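Local coordinates for protein methyltransferase FkbM (Methylobacillus flagellatus KT, PDB 2PY6) that probably transfers methyl groups, most likely from S-adenosylmethionine, to an acceptor substrate, at residues Phe23-Ala27 with Ile171-Gln175; Val45-Arg49 with Arg112-Ala116; Asn142-Arg148 with Phe196-Pro202. The contacts are given in a common frame with arbitrary orientation. Residues are numbered along the deposited sequence.

Contact 1 of 3, residues Phe23-Ala27 with Ile171-Gln175; sequences FLAAA and IPAFQ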
ATOM      1  N   PHE A  23     -15.696  25.297 -31.994  1.00 26.92           N
ATOM      2  CA  PHE A  23     -14.491  24.957 -32.773  1.00 26.05           C
ATOM      3  C   PHE A  23     -14.063  26.105 -33.700  1.00 27.07           C
ATOM      4  O   PHE A  23     -12.886  26.512 -33.708  1.00 27.24           O
ATOM      5  CB  PHE A  23     -14.706  23.636 -33.570  1.00 24.55           C
ATOM      6  CG  PHE A  23     -13.719  23.403 -34.708  1.00 25.97           C
ATOM      7  CD1 PHE A  23     -12.386  23.090 -34.453  1.00 26.30           C
ATOM      8  CD2 PHE A  23     -14.144  23.454 -36.035  1.00 29.07           C
ATOM      9  CE1 PHE A  23     -11.490  22.841 -35.485  1.00 28.84           C
ATOM     10  CE2 PHE A  23     -13.263  23.190 -37.073  1.00 29.77           C
ATOM     11  CZ  PHE A  23     -11.929  22.876 -36.801  1.00 31.18           C
ATOM     12  N   LEU A  24     -15.011  26.611 -34.462  1.00 27.76           N
ATOM     13  CA  LEU A  24     -14.755  27.673 -35.415  1.00 29.70           C
ATOM     14  C   LEU A  24     -14.404  28.966 -34.716  1.00 29.12           C
ATOM     15  O   LEU A  24     -13.477  29.653 -35.123  1.00 30.74           O
ATOM     16  CB  LEU A  24     -15.965  27.852 -36.330  1.00 33.15           C
ATOM     17  CG  LEU A  24     -16.257  26.678 -37.258  1.00 33.13           C
ATOM     18  CD1 LEU A  24     -17.527  26.925 -38.110  1.00 34.88           C
ATOM     19  CD2 LEU A  24     -15.075  26.409 -38.155  1.00 38.11           C
ATOM     20  N   ALA A  25     -15.139  29.292 -33.662  1.00 30.42           N
ATOM     21  CA  ALA A  25     -14.863  30.483 -32.845  1.00 30.11           C
ATOM     22  C   ALA A  25     -13.479  30.412 -32.189  1.00 30.44           C
ATOM     23  O   ALA A  25     -12.769  31.408 -32.123  1.00 35.15           O
ATOM     24  CB  ALA A  25     -15.928  30.638 -31.751  1.00 30.37           C
ATOM     25  N   ALA A  26     -13.105  29.249 -31.677  1.00 29.74           N
ATOM     26  CA  ALA A  26     -11.794  29.106 -31.050  1.00 30.69           C
ATOM     27  C   ALA A  26     -10.664  29.247 -32.081  1.00 29.01           C
ATOM     28  O   ALA A  26      -9.639  29.853 -31.824  1.00 28.90           O
ATOM     29  CB  ALA A  26     -11.698  27.804 -30.336  1.00 29.71           C
ATOM     30  N   ALA A  27     -10.865  28.688 -33.260  1.00 29.77           N
ATOM     31  CA  ALA A  27      -9.869  28.743 -34.298  1.00 28.51           C
ATOM     32  C   ALA A  27      -9.680  30.176 -34.794  1.00 29.59           C
ATOM     33  O   ALA A  27      -8.557  30.605 -35.075  1.00 29.85           O
ATOM     34  CB  ALA A  27     -10.271  27.827 -35.429  1.00 30.86           C
ATOM     35  N   ILE A 171      -8.530  23.943 -40.972  1.00 30.35           N
ATOM     36  CA  ILE A 171      -9.960  23.995 -40.647  1.00 31.04           C
ATOM     37  C   ILE A 171     -10.873  23.284 -41.677  1.00 30.39           C
ATOM     38  O   ILE A 171     -11.612  22.397 -41.287  1.00 29.97           O
ATOM     39  CB  ILE A 171     -10.483  25.449 -40.310  1.00 28.03           C
ATOM     40  CG1 ILE A 171      -9.789  26.049 -39.070  1.00 34.90           C
ATOM     41  CG2 ILE A 171     -11.961  25.457 -40.151  1.00 31.01           C
ATOM     42  CD1 ILE A 171      -9.781  25.210 -37.772  1.00 33.78           C
ATOM     43  N   PRO A 172     -10.855  23.679 -42.957  1.00 32.41           N
ATOM     44  CA  PRO A 172     -11.756  22.953 -43.869  1.00 31.02           C
ATOM     45  C   PRO A 172     -11.563  21.455 -43.932  1.00 29.42           C
ATOM     46  O   PRO A 172     -12.562  20.717 -44.004  1.00 29.73           O
ATOM     47  CB  PRO A 172     -11.492  23.624 -45.237  1.00 33.57           C
ATOM     48  CG  PRO A 172     -11.062  25.026 -44.867  1.00 33.45           C
ATOM     49  CD  PRO A 172     -10.171  24.793 -43.661  1.00 34.89           C
ATOM     50  N   ALA A 173     -10.320  20.985 -43.883  1.00 28.74           N
ATOM     51  CA  ALA A 173     -10.068  19.545 -43.908  1.00 28.35           C
ATOM     52  C   ALA A 173     -10.684  18.851 -42.669  1.00 27.71           C
ATOM     53  O   ALA A 173     -11.225  17.741 -42.758  1.00 27.62           O
ATOM     54  CB  ALA A 173      -8.591  19.277 -43.977  1.00 31.00           C
ATOM     55  N   PHE A 174     -10.594  19.494 -41.506  1.00 25.93           N
ATOM     56  CA  PHE A 174     -11.283  18.951 -40.331  1.00 24.84           C
ATOM     57  C   PHE A 174     -12.815  18.977 -40.461  1.00 27.17           C
ATOM     58  O   PHE A 174     -13.481  18.065 -39.992  1.00 28.72           O
ATOM     59  CB  PHE A 174     -10.830  19.627 -39.041  1.00 24.81           C
ATOM     60  CG  PHE A 174      -9.469  19.185 -38.571  1.00 20.94           C
ATOM     61  CD1 PHE A 174      -9.253  17.871 -38.224  1.00 24.55           C
ATOM     62  CD2 PHE A 174      -8.446  20.097 -38.402  1.00 21.24           C
ATOM     63  CE1 PHE A 174      -8.021  17.462 -37.777  1.00 27.09           C
ATOM     64  CE2 PHE A 174      -7.229  19.699 -37.960  1.00 26.38           C
ATOM     65  CZ  PHE A 174      -7.013  18.369 -37.656  1.00 27.50           C
ATOM     66  N   GLN A 175     -13.377  20.014 -41.073  1.00 29.35           N
ATOM     67  CA  GLN A 175     -14.819  20.067 -41.310  1.00 34.03           C
ATOM     68  C   GLN A 175     -15.247  18.953 -42.267  1.00 31.76           C
ATOM     69  O   GLN A 175     -16.322  18.367 -42.110  1.00 33.13           O
ATOM     70  CB  GLN A 175     -15.218  21.433 -41.868  1.00 34.75           C
ATOM     71  CG  GLN A 175     -14.957  22.557 -40.895  1.00 41.71           C
ATOM     72  CD  GLN A 175     -15.430  23.887 -41.420  1.00 42.48           C
ATOM     73  OE1 GLN A 175     -14.920  24.402 -42.429  1.00 48.74           O
ATOM     74  NE2 GLN A 175     -16.404  24.470 -40.730  1.00 49.55           N
TER

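Contact 2 of 3, residues Val45-Arg49 with Arg112-Ala116; sequences VIARR and RDLVA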
ATOM      1  N   VAL A  45       0.704  39.351 -16.086  1.00 28.58           N
ATOM      2  CA  VAL A  45       2.004  39.166 -15.427  1.00 27.07           C
ATOM      3  C   VAL A  45       3.103  38.966 -16.489  1.00 26.93           C
ATOM      4  O   VAL A  45       4.138  39.680 -16.475  1.00 23.93           O
ATOM      5  CB  VAL A  45       2.015  37.992 -14.425  1.00 25.82           C
ATOM      6  CG1 VAL A  45       3.423  37.769 -13.886  1.00 25.64           C
ATOM      7  CG2 VAL A  45       1.080  38.261 -13.263  1.00 21.83           C
ATOM      8  N   ILE A  46       2.872  38.023 -17.413  1.00 26.31           N
ATOM      9  CA  ILE A  46       3.840  37.724 -18.479  1.00 29.35           C
ATOM     10  C   ILE A  46       4.161  38.996 -19.291  1.00 31.22           C
ATOM     11  O   ILE A  46       5.331  39.244 -19.582  1.00 31.29           O
ATOM     12  CB  ILE A  46       3.402  36.525 -19.382  1.00 30.22           C
ATOM     13  CG1 ILE A  46       3.416  35.222 -18.581  1.00 31.93           C
ATOM     14  CG2 ILE A  46       4.342  36.347 -20.576  1.00 28.71           C
ATOM     15  CD1 ILE A  46       2.792  34.025 -19.310  1.00 31.20           C
ATOM     16  N   ALA A  47       3.137  39.809 -19.608  1.00 31.12           N
ATOM     17  CA  ALA A  47       3.324  41.071 -20.312  1.00 30.40           C
ATOM     18  C   ALA A  47       4.179  42.046 -19.512  1.00 32.91           C
ATOM     19  O   ALA A  47       4.971  42.785 -20.071  1.00 31.87           O
ATOM     20  CB  ALA A  47       1.980  41.724 -20.593  1.00 33.11           C
ATOM     21  N   ARG A  48       3.985  42.056 -18.201  1.00 31.11           N
ATOM     22  CA  ARG A  48       4.686  42.962 -17.315  1.00 31.13           C
ATOM     23  C   ARG A  48       6.119  42.515 -17.069  1.00 30.71           C
ATOM     24  O   ARG A  48       7.032  43.354 -17.095  1.00 30.72           O
ATOM     25  CB  ARG A  48       3.969  42.978 -15.960  1.00 31.74           C
ATOM     26  CG  ARG A  48       4.145  44.200 -15.131  1.00 33.75           C
ATOM     27  CD  ARG A  48       3.967  43.912 -13.633  1.00 34.14           C
ATOM     28  NE  ARG A  48       2.947  42.913 -13.284  1.00 32.17           N
ATOM     29  CZ  ARG A  48       1.637  43.133 -13.149  1.00 38.60           C
ATOM     30  NH1 ARG A  48       1.091  44.316 -13.392  1.00 39.75           N
ATOM     31  NH2 ARG A  48       0.843  42.117 -12.807  1.00 48.64           N
ATOM     32  N   ARG A  49       6.317  41.207 -16.818  1.00 29.51           N
ATOM     33  CA  ARG A  49       7.635  40.663 -16.411  1.00 30.55           C
ATOM     34  C   ARG A  49       8.392  39.775 -17.383  1.00 30.69           C
ATOM     35  O   ARG A  49       9.598  39.560 -17.203  1.00 27.25           O
ATOM     36  CB  ARG A  49       7.522  39.964 -15.041  1.00 30.61           C
ATOM     37  CG  ARG A  49       7.154  40.905 -13.892  1.00 35.43           C
ATOM     38  CD  ARG A  49       8.248  42.007 -13.667  1.00 48.40           C
ATOM     39  NE  ARG A  49       7.771  43.125 -12.838  1.00 47.57           N
ATOM     40  CZ  ARG A  49       8.059  44.415 -13.032  1.00 46.62           C
ATOM     41  NH1 ARG A  49       8.821  44.826 -14.051  1.00 41.42           N
ATOM     42  NH2 ARG A  49       7.545  45.321 -12.201  1.00 49.18           N
ATOM     43  N   ARG A 112       3.537  39.506  -6.770  1.00 46.33           N
ATOM     44  CA  ARG A 112       2.446  39.895  -7.689  1.00 48.53           C
ATOM     45  C   ARG A 112       1.863  39.078  -8.875  1.00 48.88           C
ATOM     46  O   ARG A 112       0.663  38.771  -8.756  1.00 53.57           O
ATOM     47  CB  ARG A 112       2.609  41.391  -8.085  1.00 49.38           C
ATOM     48  CG  ARG A 112       1.556  41.912  -9.070  1.00 49.73           C
ATOM     49  CD  ARG A 112       1.657  43.416  -9.234  1.00 46.43           C
ATOM     50  NE  ARG A 112       1.373  44.115  -7.974  1.00 46.24           N
ATOM     51  CZ  ARG A 112       0.151  44.341  -7.474  1.00 42.01           C
ATOM     52  NH1 ARG A 112      -0.943  43.907  -8.093  1.00 38.18           N
ATOM     53  NH2 ARG A 112       0.007  44.993  -6.323  1.00 35.05           N
ATOM     54  N   ASP A 113       2.518  38.608  -9.948  1.00 47.02           N
ATOM     55  CA  ASP A 113       3.950  38.495 -10.370  1.00 44.39           C
ATOM     56  C   ASP A 113       4.467  37.025 -10.252  1.00 43.30           C
ATOM     57  O   ASP A 113       5.418  36.625 -10.980  1.00 42.62           O
ATOM     58  CB  ASP A 113       4.926  39.566  -9.900  1.00 47.92           C
ATOM     59  CG  ASP A 113       4.915  40.814 -10.820  1.00 50.67           C
ATOM     60  OD1 ASP A 113       3.879  41.068 -11.502  1.00 50.32           O
ATOM     61  OD2 ASP A 113       5.943  41.534 -10.845  1.00 46.54           O
ATOM     62  N   LEU A 114       3.847  36.259  -9.343  0.50 41.14           N
ATOM     63  CA  LEU A 114       4.153  34.840  -9.128  0.50 39.97           C
ATOM     64  C   LEU A 114       2.990  34.036  -9.706  0.50 37.91           C
ATOM     65  O   LEU A 114       1.833  34.229  -9.299  0.50 36.27           O
ATOM     66  CB  LEU A 114       4.304  34.501  -7.639  0.50 39.17           C
ATOM     67  CG  LEU A 114       4.635  33.030  -7.309  0.50 39.17           C
ATOM     68  CD1 LEU A 114       6.012  32.630  -7.840  0.50 37.63           C
ATOM     69  CD2 LEU A 114       4.539  32.781  -5.813  0.50 37.36           C
ATOM     70  N   VAL A 115       3.308  33.148 -10.649  1.00 35.18           N
ATOM     71  CA  VAL A 115       2.321  32.294 -11.305  1.00 33.21           C
ATOM     72  C   VAL A 115       2.497  30.847 -10.799  1.00 34.18           C
ATOM     73  O   VAL A 115       3.613  30.424 -10.473  1.00 31.22           O
ATOM     74  CB  VAL A 115       2.499  32.375 -12.809  1.00 32.23           C
ATOM     75  CG1 VAL A 115       1.493  31.513 -13.533  1.00 35.75           C
ATOM     76  CG2 VAL A 115       2.374  33.852 -13.274  1.00 30.83           C
ATOM     77  N   ALA A 116       1.399  30.095 -10.723  1.00 32.89           N
ATOM     78  CA  ALA A 116       1.473  28.694 -10.344  1.00 31.49           C
ATOM     79  C   ALA A 116       1.138  27.781 -11.541  1.00 31.72           C
ATOM     80  O   ALA A 116       0.146  27.970 -12.243  1.00 31.24           O
ATOM     81  CB  ALA A 116       0.567  28.409  -9.165  1.00 29.51           C
TER
HETATM   82  O   HOH W   1       5.155  43.843 -10.535  1.00 42.21           O

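Contact 3 of 3, residues Asn142-Arg148 with Phe196-Pro202; sequences NFEQAVR and FHLTCEP. With EDO (1,2-ethanediol), chain C.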
ATOM      1  N   ASN A 142      -2.523  25.412 -16.409  1.00 28.47           N
ATOM      2  CA  ASN A 142      -2.271  23.979 -16.578  1.00 32.76           C
ATOM      3  C   ASN A 142      -1.075  23.864 -17.573  1.00 32.53           C
ATOM      4  O   ASN A 142      -0.599  24.900 -18.126  1.00 29.21           O
ATOM      5  CB  ASN A 142      -3.513  23.221 -17.036  1.00 32.81           C
ATOM      6  CG  ASN A 142      -3.961  23.582 -18.425  1.00 28.64           C
ATOM      7  OD1 ASN A 142      -3.165  23.913 -19.298  1.00 32.26           O
ATOM      8  ND2 ASN A 142      -5.252  23.481 -18.646  1.00 30.38           N
ATOM      9  N   PHE A 143      -0.592  22.650 -17.797  1.00 30.32           N
ATOM     10  CA  PHE A 143       0.581  22.457 -18.630  1.00 30.48           C
ATOM     11  C   PHE A 143       0.444  22.957 -20.086  1.00 31.45           C
ATOM     12  O   PHE A 143       1.347  23.620 -20.597  1.00 29.40           O
ATOM     13  CB  PHE A 143       1.045  21.015 -18.597  1.00 34.37           C
ATOM     14  CG  PHE A 143       2.335  20.808 -19.300  1.00 32.78           C
ATOM     15  CD1 PHE A 143       3.535  21.056 -18.651  1.00 33.82           C
ATOM     16  CD2 PHE A 143       2.356  20.406 -20.624  1.00 39.16           C
ATOM     17  CE1 PHE A 143       4.720  20.889 -19.309  1.00 36.02           C
ATOM     18  CE2 PHE A 143       3.543  20.243 -21.282  1.00 41.54           C
ATOM     19  CZ  PHE A 143       4.727  20.489 -20.628  1.00 35.46           C
ATOM     20  N   GLU A 144      -0.688  22.701 -20.721  1.00 30.69           N
ATOM     21  CA  GLU A 144      -0.871  23.129 -22.114  1.00 35.15           C
ATOM     22  C   GLU A 144      -0.870  24.637 -22.191  1.00 32.73           C
ATOM     23  O   GLU A 144      -0.313  25.198 -23.141  1.00 30.78           O
ATOM     24  CB  GLU A 144      -2.164  22.593 -22.720  1.00 34.90           C
ATOM     25  CG  GLU A 144      -2.105  21.168 -23.183  1.00 40.02           C
ATOM     26  CD  GLU A 144      -1.983  20.133 -22.076  1.00 43.06           C
ATOM     27  OE1 GLU A 144      -2.464  20.403 -20.952  1.00 33.85           O
ATOM     28  OE2 GLU A 144      -1.421  19.042 -22.361  1.00 42.60           O
ATOM     29  N   GLN A 145      -1.505  25.278 -21.193  1.00 32.54           N
ATOM     30  CA  GLN A 145      -1.509  26.742 -21.063  1.00 31.38           C
ATOM     31  C   GLN A 145      -0.107  27.278 -20.821  1.00 30.63           C
ATOM     32  O   GLN A 145       0.267  28.306 -21.391  1.00 29.58           O
ATOM     33  CB  GLN A 145      -2.448  27.202 -19.952  1.00 32.51           C
ATOM     34  CG  GLN A 145      -3.956  26.912 -20.236  1.00 32.80           C
ATOM     35  CD  GLN A 145      -4.861  27.270 -19.059  1.00 34.17           C
ATOM     36  OE1 GLN A 145      -4.510  27.048 -17.900  1.00 29.32           O
ATOM     37  NE2 GLN A 145      -6.029  27.808 -19.353  1.00 35.02           N
ATOM     38  N   ALA A 146       0.671  26.590 -19.982  1.00 26.17           N
ATOM     39  CA  ALA A 146       2.063  26.978 -19.760  1.00 27.68           C
ATOM     40  C   ALA A 146       2.850  26.966 -21.086  1.00 29.17           C
ATOM     41  O   ALA A 146       3.567  27.923 -21.395  1.00 28.60           O
ATOM     42  CB  ALA A 146       2.741  26.031 -18.777  1.00 27.09           C
ATOM     43  N   VAL A 147       2.736  25.865 -21.846  1.00 28.86           N
ATOM     44  CA  VAL A 147       3.446  25.727 -23.134  1.00 29.05           C
ATOM     45  C   VAL A 147       3.131  26.906 -24.070  1.00 28.74           C
ATOM     46  O   VAL A 147       4.028  27.478 -24.656  1.00 27.10           O
ATOM     47  CB  VAL A 147       3.165  24.385 -23.807  1.00 31.12           C
ATOM     48  CG1 VAL A 147       3.725  24.341 -25.233  1.00 28.44           C
ATOM     49  CG2 VAL A 147       3.758  23.249 -22.979  1.00 32.65           C
ATOM     50  N   ARG A 148       1.860  27.296 -24.146  1.00 30.28           N
ATOM     51  CA  ARG A 148       1.443  28.380 -24.998  1.00 29.80           C
ATOM     52  C   ARG A 148       1.818  29.751 -24.466  1.00 29.72           C
ATOM     53  O   ARG A 148       2.255  30.603 -25.228  1.00 31.31           O
ATOM     54  CB  ARG A 148      -0.073  28.305 -25.232  1.00 31.42           C
ATOM     55  CG  ARG A 148      -0.629  29.432 -26.155  1.00 30.67           C
ATOM     56  CD  ARG A 148      -2.112  29.187 -26.437  1.00 25.40           C
ATOM     57  NE  ARG A 148      -2.302  28.035 -27.305  1.00 28.37           N
ATOM     58  CZ  ARG A 148      -3.491  27.538 -27.625  1.00 30.99           C
ATOM     59  NH1 ARG A 148      -4.590  28.120 -27.185  1.00 26.42           N
ATOM     60  NH2 ARG A 148      -3.582  26.489 -28.438  1.00 28.86           N
ATOM     61  N   PHE A 196     -10.007  20.956 -27.434  1.00 28.07           N
ATOM     62  CA  PHE A 196      -8.952  20.889 -26.411  1.00 28.39           C
ATOM     63  C   PHE A 196      -7.613  21.543 -26.863  1.00 27.76           C
ATOM     64  O   PHE A 196      -7.030  22.363 -26.149  1.00 27.54           O
ATOM     65  CB  PHE A 196      -8.687  19.458 -25.993  1.00 28.77           C
ATOM     66  CG  PHE A 196      -7.377  19.293 -25.264  1.00 27.14           C
ATOM     67  CD1 PHE A 196      -7.223  19.787 -23.996  1.00 21.31           C
ATOM     68  CD2 PHE A 196      -6.291  18.676 -25.886  1.00 30.55           C
ATOM     69  CE1 PHE A 196      -6.015  19.628 -23.335  1.00 33.66           C
ATOM     70  CE2 PHE A 196      -5.087  18.525 -25.238  1.00 36.20           C
ATOM     71  CZ  PHE A 196      -4.956  18.983 -23.958  1.00 27.21           C
ATOM     72  N   HIS A 197      -7.142  21.157 -28.045  1.00 27.90           N
ATOM     73  CA  HIS A 197      -5.928  21.703 -28.634  1.00 28.91           C
ATOM     74  C   HIS A 197      -6.043  23.208 -28.924  1.00 29.47           C
ATOM     75  O   HIS A 197      -5.101  23.939 -28.711  1.00 26.37           O
ATOM     76  CB  HIS A 197      -5.520  20.940 -29.915  1.00 33.71           C
ATOM     77  CG  HIS A 197      -5.177  19.493 -29.686  1.00 32.59           C
ATOM     78  ND1 HIS A 197      -4.075  19.089 -28.963  1.00 32.78           N
ATOM     79  CD2 HIS A 197      -5.806  18.356 -30.078  1.00 38.36           C
ATOM     80  CE1 HIS A 197      -4.058  17.768 -28.893  1.00 33.85           C
ATOM     81  NE2 HIS A 197      -5.096  17.299 -29.565  1.00 32.94           N
ATOM     82  N   LEU A 198      -7.194  23.681 -29.399  1.00 28.19           N
ATOM     83  CA  LEU A 198      -7.336  25.112 -29.671  1.00 25.89           C
ATOM     84  C   LEU A 198      -7.374  25.973 -28.394  1.00 26.76           C
ATOM     85  O   LEU A 198      -6.868  27.074 -28.386  1.00 21.97           O
ATOM     86  CB  LEU A 198      -8.583  25.394 -30.512  1.00 22.48           C
ATOM     87  CG  LEU A 198      -8.579  24.898 -31.953  1.00 19.68           C
ATOM     88  CD1 LEU A 198      -9.953  25.001 -32.555  1.00 20.70           C
ATOM     89  CD2 LEU A 198      -7.573  25.646 -32.776  1.00 20.69           C
ATOM     90  N   THR A 199      -7.977  25.447 -27.334  1.00 25.91           N
ATOM     91  CA  THR A 199      -8.215  26.197 -26.108  1.00 27.89           C
ATOM     92  C   THR A 199      -7.370  25.869 -24.899  1.00 27.31           C
ATOM     93  O   THR A 199      -7.350  26.675 -23.966  1.00 26.55           O
ATOM     94  CB  THR A 199      -9.641  25.960 -25.611  1.00 26.30           C
ATOM     95  OG1 THR A 199      -9.792  24.596 -25.245  1.00 29.45           O
ATOM     96  CG2 THR A 199     -10.669  26.319 -26.692  1.00 31.31           C
ATOM     97  N   CYS A 200      -6.712  24.707 -24.909  1.00 27.43           N
ATOM     98  CA  CYS A 200      -5.927  24.177 -23.766  1.00 29.08           C
ATOM     99  C   CYS A 200      -6.838  23.777 -22.597  1.00 29.12           C
ATOM    100  O   CYS A 200      -6.373  23.692 -21.489  1.00 31.05           O
ATOM    101  CB  CYS A 200      -4.884  25.179 -23.236  1.00 31.63           C
ATOM    102  SG  CYS A 200      -3.754  25.867 -24.429  1.00 29.62           S
ATOM    103  N   GLU A 201      -8.121  23.523 -22.861  1.00 29.23           N
ATOM    104  CA  GLU A 201      -9.101  23.210 -21.838  1.00 29.21           C
ATOM    105  C   GLU A 201      -9.427  21.720 -21.817  1.00 28.61           C
ATOM    106  O   GLU A 201     -10.182  21.240 -22.657  1.00 31.04           O
ATOM    107  CB  GLU A 201     -10.404  24.025 -22.058  1.00 30.60           C
ATOM    108  CG  GLU A 201     -11.556  23.644 -21.102  1.00 31.43           C
ATOM    109  CD  GLU A 201     -11.162  23.643 -19.612  1.00 32.48           C
ATOM    110  OE1 GLU A 201     -10.964  24.714 -19.036  1.00 32.00           O
ATOM    111  OE2 GLU A 201     -11.093  22.561 -19.000  1.00 37.27           O
ATOM    112  N   PRO A 202      -8.870  20.977 -20.851  1.00 29.23           N
ATOM    113  CA  PRO A 202      -9.129  19.529 -20.820  1.00 30.70           C
ATOM    114  C   PRO A 202     -10.569  19.075 -20.639  1.00 31.30           C
ATOM    115  O   PRO A 202     -10.884  17.940 -20.994  1.00 36.72           O
ATOM    116  CB  PRO A 202      -8.282  19.055 -19.651  1.00 31.16           C
ATOM    117  CG  PRO A 202      -8.060  20.207 -18.816  1.00 27.06           C
ATOM    118  CD  PRO A 202      -7.946  21.365 -19.774  1.00 31.15           C
TER
HETATM  119  C1  EDO C 410      -2.678  22.851 -27.012  1.00 32.09           C
HETATM  120  O1  EDO C 410      -3.597  23.245 -26.031  1.00 43.26           O
HETATM  121  C2  EDO C 410      -2.348  21.367 -26.880  1.00 34.76           C
HETATM  122  O2  EDO C 410      -2.374  20.741 -28.174  1.00 21.36           O
HETATM  123  O   HOH W   2      -8.298  27.673 -21.591  1.00 26.38           O

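Contact 1 of 3, residues Phe23-Ala27 with Ile171-Gln175
Two helical segments, 23-27 and 171-175, run nearly antiparallel at 168°, yet their axes come no closer than 12.0 Å, so side chains have to bridge the gap. Phe23 does so with a t rotamer (chi1 163°) that extends its ring across the interface: CZ lies 3.3 Å from Ile171 CD1 and 4.1 Å from Phe174 CB. Ile171 answers in the m,m conformation, which brings its CD1 to 3.5 Å from Ala27 CB. This is plain antiparallel helix packing between helix 19-32 and the start of helix 171-180, without a hydrogen bond between the segments. Leu24 and Gln175 both set off sideways but end nearer the opposite segment: mt Leu24 places CD2 3.8 Å from Ile171 CG2 and 3.5 Å from Gln175 NE2. The aliphatic part of Gln175 meets the edge of the Phe23 ring, CG to CE2 4.2 Å. Phe174, also m, carries its ring away, and helix 184-199 supplies Leu194, which touches both phenylalanines.

Contact 2 of 3, residues Val45-Arg49 with Arg112-Ala116
Asp113 gives up 87 Å² to the other segment and organises the contact. Its carboxylate spreads between two consecutive arginines at the C-terminal end of helix 40-49: OD1 accepts from Arg48 NE at 2.7 Å, and OD2 from Arg49 NE at 3.1 Å, both bonds being parts of salt bridges. Water 1 closes a further link, donating to Asp113 OD2 (2.5 Å) and accepting from Arg49 NH2 (3.3 Å). Asp113 follows a cis peptide bond and has a positive phi of 105°, an irregular backbone just before strand 114-118. That strand belongs to the mostly parallel sheet of the N-terminal alpha/beta region, and helix 40-49 packs beside its start. Here Val45, with 61 Å² buried, supplies the apolar part of the contact, next to the salt bridges: CG1 sits 3.6 Å from Asp113 CA and 4.1 Å from Val115 CG2, and Thr53 touches both valines. Arg112 CG lies over one face of the Arg48 guanidinium, 3.8 Å from NH2.

Contact 3 of 3, residues Asn142-Arg148 with Phe196-Pro202
The side chain of Arg148, extended through chi1 and chi2, donates hydrogen bonds to backbone carbonyls in the last turn of helix 184-199. Arg148 NH1 donates to Leu198 O at 2.8 Å. Arg148 NH2 donates weakly to His197 O at 3.0 Å; its bond to Leu198 O, at 3.3 Å, is also weak. Cys200 SG lies over one face of the guanidinium, 3.6 Å from Arg148 CZ. Cys200 leaves the helix with positive phi and turns into the interface, its CB 3.6 Å from Gln145 CG. Asn142 and Gln145 form a capping box at the start of helix 143-149, and Asn142 ND2 donates to Cys200 O at 3.1 Å. A 1,2-ethanediol, probably from the crystallisation liquor, makes a very short 2.5 Å hydrogen bond from O2 to His197 ND1, either being the possible donor. Arg148 NE forms a salt bridge with Asp162, and Glu144 pairs with Arg121 and Arg401. The contact joins the helix after strand 140-142, outermost of its sheet within this chain, to helix 184-199, with helix 19-32 packed against Leu198 and Arg148.

Overall arrangement
Contacts 1 and 3 have centres about 17 Å apart and touch directly through Leu198, so that helix 19-32 packs on both helix 171-180 and helix 184-199. Along the chain their segments alternate, so the two closures interlock, whereas contact 2 is nested inside the loop closed by contact 1 and comes before contact 3. Contact 2 lies about 32 Å from contact 1 and 18 Å from contact 3, centre to centre. Contacts 2 and 3 are linked through the six-stranded sheet, where strands 114-118 and 140-142 are neighbours. The seven-stranded Rossmann-type sheet, largely matching the FkbM family region and probably carrying the methyltransferase activity, is separate and contributes no strand to these contacts.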